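Local coordinates for protein beta-lactamase (Sebaldella termitidis, PDB 6N1N) that probably hydrolyses beta-lactam antibiotics to substituted beta-amino acids, as a class D serine beta-lactamase of the penicillin-binding transpeptidase superfamily, at residues 91-96 with 173-178; 123-128 with 141-146. One frame throughout, in Å; residues are numbered along the deposited sequence.

Interaction 1 (91-96 with 173-178); sequences NLREAY and KDIMIN
R93 and D174 meet tip to tip through a salt bridge that converges on one carboxylate oxygen: NH2 lies 2.9 Å and NH1 3.1 Å from D174 OD2. The NH2 bond is the straighter, with an N-H...O angle of 155°. OD2 sits at the end of the guanidinium, in its plane, and the carboxylate plane is turned 77° against it. NH2 meets OD2 nearly in line with the C-O bond, NH1 from above the carboxylate plane. The same guanidinium spreads flat over I175: methyl CG2 lies beneath its centre, 3.8 Å from R93 CZ. R93 gets there with CG anti to its backbone N and a bend at chi3 (-61°).

The other branch of I175, through CG1, carries CD1 to L92 CG (3.9 Å) and to Y96 CB, while CG1 lies over one face of the tyrosine ring. The Y96 ring reaches across to the backbone of I175 and M176, and its OH comes 3.4 Å from CG of selenomethionine M176. One water joins the backbones, donating to R93 O (2.8 Å) and to I175 O (3.1 Å).

Further out, E70 forms a second salt bridge with R93 NH2, and L92 packs on F103 and Y104 of helix 101-108. A capping box starts helix 92-98: E94 N donates to N91 OD1, and N91 N to E94 OE1. With two carboxylates around R93, its positive charge is probably well compensated, and the ion pair lies at the partly exposed side of a contact whose buried side chains are mainly I175, L92, Y96 and M176.

Interaction 2 (123-128 with 141-146); sequences FNYGNQ and RSLKIS
The turn carrying Y125, G126 and N127 packs against the extended chain of L143, K144 and I145, a mixed polar and apolar contact between two parts of the irregular connection from helix 113-122 to helix 147-159. Its polar half is centred on N127, which makes three bonds across the contact. N127 N donates to K144 O (2.9 Å), and K144 N donates back to N127 OD1 (3.0 Å), each with an N-H...O angle of 163°. N127 ND2 donates to S142 O at 3.0 Å. N127 CG lies between its backbone N and carbonyl carbon (chi1 62°), turning OD1 to K144 N and ND2 to S142 O. K144 N stands above the N127 carbonyl plane, and OD1 also receives I129 N.

The backbones come nearest at G126, whose CA is 4.0 Å from I145 CA and 3.3 Å from K144 O in a CA-H...O contact. G126, at positive phi, lies in a type II' turn from Y125 to Q128.

The apolar half is the tyrosine ring. I145 CD1 sits over the middle of one face, 3.6 Å from the Y125 ring centroid and 5° off its normal, a CH-pi contact. L143 CD2 approaches obliquely, 3.8 Å from Y125 CE2, while L143 CD1 lies beside N127 OD1 and Y125 O. F53 and F153 meet the same tyrosine edge-to-face. The end of the K144 side chain leads away; its NZ pairs with E195 and donates to R141 O.

Y125, G126 and N127 spell the Y-G-N motif characteristic of class D beta-lactamases, held against the segment leading to helix 147-159.

Overall arrangement
Interactions 1 and 2 lie on opposite sides of the chain's centre, with their centres 22 Å apart and nearest atoms about 10 Å apart, so they do not touch. In sequence, interaction 2 falls within the span between 91-96 and 173-178. The predicted acyl-ester serine S51 lies near both: the side chain of Y96 is about 8 Å from that of S51, and the side chain of Y125 about 9 Å. Y96 packs on I55 and S58, and Y125 on F53 and P56, residues following S51 around the carboxylated K54. Both contacts therefore flank the segment that bears the predicted nucleophile, one by helix packing, the other by a motif turn.

Interaction 1 (91-96 with 173-178)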
ATOM      1  N   ASN A  91      14.800  -0.389 -12.575  1.00 12.75           N
ATOM      2  CA  ASN A  91      14.715   0.921 -11.963  1.00 12.30           C
ATOM      3  C   ASN A  91      13.532   0.968 -10.992  1.00 15.18           C
ATOM      4  O   ASN A  91      12.752   0.021 -10.863  1.00 13.16           O
ATOM      5  CB  ASN A  91      14.634   2.013 -13.034  1.00 15.69           C
ATOM      6  CG  ASN A  91      13.389   1.916 -13.900  1.00 15.20           C
ATOM      7  OD1 ASN A  91      12.293   1.629 -13.419  1.00 13.91           O
ATOM      8  ND2 ASN A  91      13.562   2.166 -15.203  1.00 18.61           N
ATOM      9  N   LEU A  92      13.410   2.096 -10.285  1.00 11.70           N
ATOM     10  CA  LEU A  92      12.387   2.215  -9.240  1.00 11.11           C
ATOM     11  C   LEU A  92      10.978   2.061  -9.801  1.00 12.37           C
ATOM     12  O   LEU A  92      10.117   1.434  -9.166  1.00 10.93           O
ATOM     13  CB  LEU A  92      12.528   3.560  -8.533  1.00 10.92           C
ATOM     14  CG  LEU A  92      11.574   3.862  -7.397  1.00  8.35           C
ATOM     15  CD1 LEU A  92      11.886   3.028  -6.157  1.00 11.16           C
ATOM     16  CD2 LEU A  92      11.624   5.333  -7.055  1.00 13.72           C
ATOM     17  N   ARG A  93      10.707   2.647 -10.969  1.00 12.52           N
ATOM     18  CA  ARG A  93       9.379   2.515 -11.560  1.00 11.92           C
ATOM     19  C   ARG A  93       9.034   1.052 -11.809  1.00 12.69           C
ATOM     20  O   ARG A  93       7.931   0.596 -11.490  1.00 15.87           O
ATOM     21  CB  ARG A  93       9.283   3.308 -12.862  1.00 13.81           C
ATOM     22  CG  ARG A  93       7.876   3.263 -13.453  1.00 19.11           C
ATOM     23  CD  ARG A  93       7.794   3.965 -14.795  1.00 18.33           C
ATOM     24  NE  ARG A  93       8.143   5.377 -14.714  1.00 15.26           N
ATOM     25  CZ  ARG A  93       7.285   6.341 -14.397  1.00 21.07           C
ATOM     26  NH1 ARG A  93       6.028   6.045 -14.090  1.00 18.44           N
ATOM     27  NH2 ARG A  93       7.694   7.595 -14.358  1.00 25.61           N
ATOM     28  N   GLU A  94       9.971   0.308 -12.395  1.00 13.57           N
ATOM     29  CA  GLU A  94       9.762  -1.101 -12.690  1.00 15.14           C
ATOM     30  C   GLU A  94       9.678  -1.936 -11.418  1.00 12.65           C
ATOM     31  O   GLU A  94       8.849  -2.848 -11.309  1.00 10.30           O
ATOM     32  CB  GLU A  94      10.905  -1.612 -13.567  1.00 11.66           C
ATOM     33  CG  GLU A  94      11.053  -0.958 -14.947  1.00 17.64           C
ATOM     34  CD  GLU A  94      12.353  -1.337 -15.615  1.00 24.00           C
ATOM     35  OE1 GLU A  94      13.410  -1.237 -14.957  1.00 17.12           O
ATOM     36  OE2 GLU A  94      12.316  -1.743 -16.799  1.00 25.83           O
ATOM     37  N   ALA A  95      10.582  -1.694 -10.474  1.00 10.66           N
ATOM     38  CA  ALA A  95      10.561  -2.456  -9.226  1.00 12.04           C
ATOM     39  C   ALA A  95       9.228  -2.282  -8.496  1.00  9.12           C
ATOM     40  O   ALA A  95       8.687  -3.249  -7.941  1.00 10.18           O
ATOM     41  CB  ALA A  95      11.734  -2.027  -8.353  1.00 10.47           C
ATOM     42  N   TYR A  96       8.673  -1.071  -8.506  1.00  9.53           N
ATOM     43  CA  TYR A  96       7.355  -0.843  -7.933  1.00 11.56           C
ATOM     44  C   TYR A  96       6.283  -1.622  -8.691  1.00  9.39           C
ATOM     45  O   TYR A  96       5.462  -2.338  -8.095  1.00 13.49           O
ATOM     46  CB  TYR A  96       7.069   0.662  -7.938  1.00  9.72           C
ATOM     47  CG  TYR A  96       5.796   1.084  -7.237  1.00  9.52           C
ATOM     48  CD1 TYR A  96       5.811   1.511  -5.925  1.00  9.27           C
ATOM     49  CD2 TYR A  96       4.575   1.065  -7.900  1.00 11.70           C
ATOM     50  CE1 TYR A  96       4.658   1.902  -5.282  1.00  9.08           C
ATOM     51  CE2 TYR A  96       3.427   1.444  -7.271  1.00 12.17           C
ATOM     52  CZ  TYR A  96       3.456   1.868  -5.967  1.00 10.28           C
ATOM     53  OH  TYR A  96       2.298   2.258  -5.329  1.00 10.61           O
ATOM     54  N   LYS A 173       4.265  10.068  -6.780  1.00  9.45           N
ATOM     55  CA  LYS A 173       2.865  10.173  -7.204  1.00 10.33           C
ATOM     56  C   LYS A 173       2.667   9.668  -8.625  1.00  9.95           C
ATOM     57  O   LYS A 173       1.606   9.109  -8.950  1.00  9.10           O
ATOM     58  CB  LYS A 173       2.365  11.623  -7.066  1.00 10.83           C
ATOM     59  CG  LYS A 173       1.983  11.998  -5.624  1.00 11.81           C
ATOM     60  CD  LYS A 173       1.573  13.449  -5.481  1.00  8.56           C
ATOM     61  CE  LYS A 173       0.964  13.710  -4.141  1.00  9.34           C
ATOM     62  NZ  LYS A 173       0.533  15.127  -3.956  1.00 10.92           N
ATOM     63  N   ASP A 174       3.681   9.811  -9.483  1.00 11.08           N
ATOM     64  CA  ASP A 174       3.547   9.343 -10.857  1.00 12.64           C
ATOM     65  C   ASP A 174       3.697   7.823 -10.934  1.00 10.22           C
ATOM     66  O   ASP A 174       2.872   7.141 -11.559  1.00 11.46           O
ATOM     67  CB  ASP A 174       4.567  10.045 -11.749  1.00 13.98           C
ATOM     68  CG  ASP A 174       4.400   9.689 -13.210  1.00 18.83           C
ATOM     69  OD1 ASP A 174       3.357  10.041 -13.799  1.00 25.74           O
ATOM     70  OD2 ASP A 174       5.326   9.079 -13.765  1.00 22.20           O
ATOM     71  N   ILE A 175       4.725   7.259 -10.295  1.00 11.50           N
ATOM     72  CA  ILE A 175       4.905   5.817 -10.443  1.00 11.39           C
ATOM     73  C   ILE A 175       3.773   5.048  -9.778  1.00 12.40           C
ATOM     74  O   ILE A 175       3.518   3.889 -10.140  1.00 12.08           O
ATOM     75  CB  ILE A 175       6.278   5.333  -9.929  1.00 11.90           C
ATOM     76  CG1 ILE A 175       6.388   5.301  -8.409  1.00 11.15           C
ATOM     77  CG2 ILE A 175       7.382   6.155 -10.568  1.00 15.71           C
ATOM     78  CD1 ILE A 175       7.776   4.786  -7.907  1.00 15.38           C
HETATM   79  N   MSE A 176       3.069   5.659  -8.820  1.00 12.38           N
HETATM   80  CA  MSE A 176       1.956   4.998  -8.153  1.00 10.51           C
HETATM   81  C   MSE A 176       0.710   4.794  -9.039  1.00 11.13           C
HETATM   82  O   MSE A 176      -0.180   4.010  -8.689  1.00 10.75           O
HETATM   83  CB  MSE A 176       1.540   5.784  -6.907  1.00 10.58           C
HETATM   84  CG  MSE A 176       2.491   5.650  -5.766  1.00  8.45           C
HETATM   85 SE   MSE A 176       1.898   6.833  -4.281  1.00 17.97          SE
HETATM   86  CE  MSE A 176       0.348   5.795  -3.703  1.00 17.77           C
ATOM     87  N   ILE A 177       0.644   5.509 -10.153  1.00 10.52           N
ATOM     88  CA  ILE A 177      -0.528   5.404 -11.023  1.00 11.20           C
ATOM     89  C   ILE A 177      -0.517   4.038 -11.687  1.00 13.25           C
ATOM     90  O   ILE A 177       0.345   3.752 -12.520  1.00 16.79           O
ATOM     91  CB  ILE A 177      -0.568   6.496 -12.088  1.00 11.31           C
ATOM     92  CG1 ILE A 177      -0.600   7.845 -11.401  1.00 12.99           C
ATOM     93  CG2 ILE A 177      -1.779   6.259 -13.021  1.00 13.49           C
ATOM     94  CD1 ILE A 177      -0.406   9.016 -12.389  1.00 17.70           C
ATOM     95  N   ASN A 178      -1.514   3.233 -11.411  1.00 15.97           N
ATOM     96  CA  ASN A 178      -1.553   1.996 -12.150  1.00 21.12           C
ATOM     97  C   ASN A 178      -2.805   1.811 -12.988  1.00 11.53           C
ATOM     98  O   ASN A 178      -2.897   0.808 -13.678  1.00 12.71           O
ATOM     99  CB  ASN A 178      -1.364   0.797 -11.228  1.00 22.26           C
ATOM    100  CG  ASN A 178      -2.098   0.932  -9.946  1.00 29.57           C
ATOM    101  OD1 ASN A 178      -3.298   1.076  -9.934  1.00 34.70           O
ATOM    102  ND2 ASN A 178      -1.372   0.833  -8.842  1.00 35.64           N
TER
HETATM  103  O   HOH W   1       5.386   1.853 -11.649  1.00 27.16           O

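Interaction 2 (123-128 with 141-146)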
ATOM      1  N   PHE A 123       6.348   9.534   9.189  1.00 10.68           N
ATOM      2  CA  PHE A 123       5.218   8.974   8.466  1.00  9.05           C
ATOM      3  C   PHE A 123       4.109   8.449   9.381  1.00  9.25           C
ATOM      4  O   PHE A 123       3.065   8.008   8.870  1.00 11.96           O
ATOM      5  CB  PHE A 123       5.693   7.819   7.565  1.00  7.95           C
ATOM      6  CG  PHE A 123       6.553   8.229   6.411  1.00  7.00           C
ATOM      7  CD1 PHE A 123       6.729   9.559   6.065  1.00 11.61           C
ATOM      8  CD2 PHE A 123       7.201   7.259   5.665  1.00  8.73           C
ATOM      9  CE1 PHE A 123       7.524   9.917   4.985  1.00 12.73           C
ATOM     10  CE2 PHE A 123       8.003   7.616   4.591  1.00  8.76           C
ATOM     11  CZ  PHE A 123       8.152   8.954   4.264  1.00 12.37           C
ATOM     12  N   ASN A 124       4.308   8.454  10.707  1.00 12.46           N
ATOM     13  CA  ASN A 124       3.348   7.853  11.640  1.00 10.74           C
ATOM     14  C   ASN A 124       2.984   6.437  11.186  1.00 11.88           C
ATOM     15  O   ASN A 124       1.818   6.061  11.078  1.00 10.95           O
ATOM     16  CB  ASN A 124       2.090   8.719  11.758  1.00 14.51           C
ATOM     17  CG  ASN A 124       2.409  10.164  12.004  1.00 28.47           C
ATOM     18  OD1 ASN A 124       2.921  10.514  13.068  1.00 26.40           O
ATOM     19  ND2 ASN A 124       2.118  11.019  11.021  1.00 29.98           N
ATOM     20  N   TYR A 125       4.007   5.645  10.897  1.00  9.86           N
ATOM     21  CA  TYR A 125       3.804   4.411  10.146  1.00  7.74           C
ATOM     22  C   TYR A 125       3.636   3.266  11.125  1.00  8.83           C
ATOM     23  O   TYR A 125       4.563   2.506  11.424  1.00 11.33           O
ATOM     24  CB  TYR A 125       4.934   4.176   9.165  1.00  9.05           C
ATOM     25  CG  TYR A 125       4.522   3.222   8.046  1.00  6.29           C
ATOM     26  CD1 TYR A 125       3.898   3.700   6.890  1.00  7.34           C
ATOM     27  CD2 TYR A 125       4.672   1.859   8.180  1.00  9.51           C
ATOM     28  CE1 TYR A 125       3.497   2.838   5.873  1.00  9.59           C
ATOM     29  CE2 TYR A 125       4.269   0.976   7.166  1.00 11.56           C
ATOM     30  CZ  TYR A 125       3.694   1.480   6.010  1.00 13.10           C
ATOM     31  OH  TYR A 125       3.277   0.623   5.023  1.00 11.34           O
ATOM     32  N   GLY A 126       2.401   3.124  11.608  1.00 10.81           N
ATOM     33  CA  GLY A 126       2.045   1.963  12.409  1.00 11.36           C
ATOM     34  C   GLY A 126       2.796   1.925  13.724  1.00 10.78           C
ATOM     35  O   GLY A 126       2.990   2.949  14.391  1.00 11.51           O
ATOM     36  N   ASN A 127       3.233   0.719  14.119  1.00  9.82           N
ATOM     37  CA  ASN A 127       3.976   0.599  15.367  1.00 11.88           C
ATOM     38  C   ASN A 127       5.425   1.082  15.260  1.00 10.38           C
ATOM     39  O   ASN A 127       6.116   1.160  16.281  1.00 13.22           O
ATOM     40  CB  ASN A 127       3.942  -0.850  15.883  1.00 11.95           C
ATOM     41  CG  ASN A 127       4.602  -1.841  14.936  1.00  8.95           C
ATOM     42  OD1 ASN A 127       5.212  -1.466  13.934  1.00 12.91           O
ATOM     43  ND2 ASN A 127       4.494  -3.141  15.274  1.00  9.94           N
ATOM     44  N   GLN A 128       5.877   1.432  14.055  1.00 12.33           N
ATOM     45  CA  GLN A 128       7.201   2.007  13.813  1.00 13.66           C
ATOM     46  C   GLN A 128       8.332   1.098  14.268  1.00  9.26           C
ATOM     47  O   GLN A 128       9.425   1.583  14.551  1.00 15.57           O
ATOM     48  CB  GLN A 128       7.336   3.380  14.478  1.00 13.11           C
ATOM     49  CG  GLN A 128       6.295   4.380  13.985  1.00 14.10           C
ATOM     50  CD  GLN A 128       6.436   5.756  14.604  1.00 14.56           C
ATOM     51  OE1 GLN A 128       7.530   6.167  14.976  1.00 15.51           O
ATOM     52  NE2 GLN A 128       5.315   6.473  14.734  1.00 14.59           N
ATOM     53  N   ARG A 141       6.954  -9.394  10.066  0.50 11.39           N
ATOM     54  CA  ARG A 141       5.947  -9.246  11.125  0.50 11.08           C
ATOM     55  C   ARG A 141       6.400  -8.324  12.260  0.50 12.32           C
ATOM     56  O   ARG A 141       5.637  -8.131  13.234  0.50  8.86           O
ATOM     57  CB  ARG A 141       5.514 -10.613  11.689  0.50 18.02           C
ATOM     58  CG  ARG A 141       5.227 -11.636  10.586  0.50 20.73           C
ATOM     59  CD  ARG A 141       4.556 -12.913  11.073  0.50 26.05           C
ATOM     60  NE  ARG A 141       5.338 -13.642  12.071  0.50 31.24           N
ATOM     61  CZ  ARG A 141       6.435 -14.348  11.809  0.50 35.48           C
ATOM     62  NH1 ARG A 141       6.917 -14.420  10.572  0.50 30.01           N
ATOM     63  NH2 ARG A 141       7.059 -14.979  12.795  0.50 39.99           N
ATOM     64  N   SER A 142       7.579  -7.710  12.171  1.00 13.52           N
ATOM     65  CA  SER A 142       7.990  -6.740  13.185  1.00  8.88           C
ATOM     66  C   SER A 142       7.171  -5.477  13.006  1.00  8.26           C
ATOM     67  O   SER A 142       6.357  -5.110  13.877  1.00 10.77           O
ATOM     68  CB  SER A 142       9.494  -6.462  13.102  1.00  9.53           C
ATOM     69  OG  SER A 142       9.905  -5.929  11.859  1.00 10.15           O
ATOM     70  N   LEU A 143       7.355  -4.790  11.888  1.00  9.89           N
ATOM     71  CA  LEU A 143       6.546  -3.627  11.543  1.00  9.25           C
ATOM     72  C   LEU A 143       5.108  -4.027  11.235  1.00  9.05           C
ATOM     73  O   LEU A 143       4.845  -4.983  10.500  1.00  9.27           O
ATOM     74  CB  LEU A 143       7.161  -2.907  10.341  1.00  9.10           C
ATOM     75  CG  LEU A 143       6.454  -1.630   9.866  1.00  8.73           C
ATOM     76  CD1 LEU A 143       6.445  -0.566  10.958  1.00 12.42           C
ATOM     77  CD2 LEU A 143       7.148  -1.041   8.650  1.00 11.47           C
ATOM     78  N   LYS A 144       4.165  -3.297  11.810  1.00  7.89           N
ATOM     79  CA  LYS A 144       2.758  -3.568  11.578  1.00  5.98           C
ATOM     80  C   LYS A 144       2.017  -2.237  11.500  1.00  9.74           C
ATOM     81  O   LYS A 144       2.410  -1.274  12.157  1.00  9.35           O
ATOM     82  CB  LYS A 144       2.125  -4.422  12.687  1.00  9.61           C
ATOM     83  CG  LYS A 144       2.731  -5.823  12.874  1.00 10.63           C
ATOM     84  CD  LYS A 144       1.906  -6.626  13.908  1.00 19.85           C
ATOM     85  CE  LYS A 144       2.551  -7.942  14.297  1.00 40.04           C
ATOM     86  NZ  LYS A 144       2.606  -8.898  13.168  1.00 58.05           N
ATOM     87  N   ILE A 145       0.925  -2.210  10.735  1.00  9.16           N
ATOM     88  CA  ILE A 145       0.157  -0.985  10.507  1.00  8.76           C
ATOM     89  C   ILE A 145      -1.309  -1.333  10.289  1.00  7.69           C
ATOM     90  O   ILE A 145      -1.647  -2.400   9.789  1.00  8.11           O
ATOM     91  CB  ILE A 145       0.734  -0.181   9.309  1.00  8.29           C
ATOM     92  CG1 ILE A 145       0.026   1.171   9.173  1.00  8.88           C
ATOM     93  CG2 ILE A 145       0.646  -0.975   7.981  1.00  8.96           C
ATOM     94  CD1 ILE A 145       0.768   2.137   8.277  1.00 11.42           C
ATOM     95  N   SER A 146      -2.206  -0.435  10.749  1.00  9.64           N
ATOM     96  CA  SER A 146      -3.628  -0.700  10.565  1.00 11.45           C
ATOM     97  C   SER A 146      -4.122  -0.063   9.278  1.00  9.44           C
ATOM     98  O   SER A 146      -3.466   0.821   8.721  1.00  8.00           O
ATOM     99  CB  SER A 146      -4.435  -0.139  11.726  1.00 10.38           C
ATOM    100  OG  SER A 146      -4.463   1.284  11.675  1.00 13.29           O
TER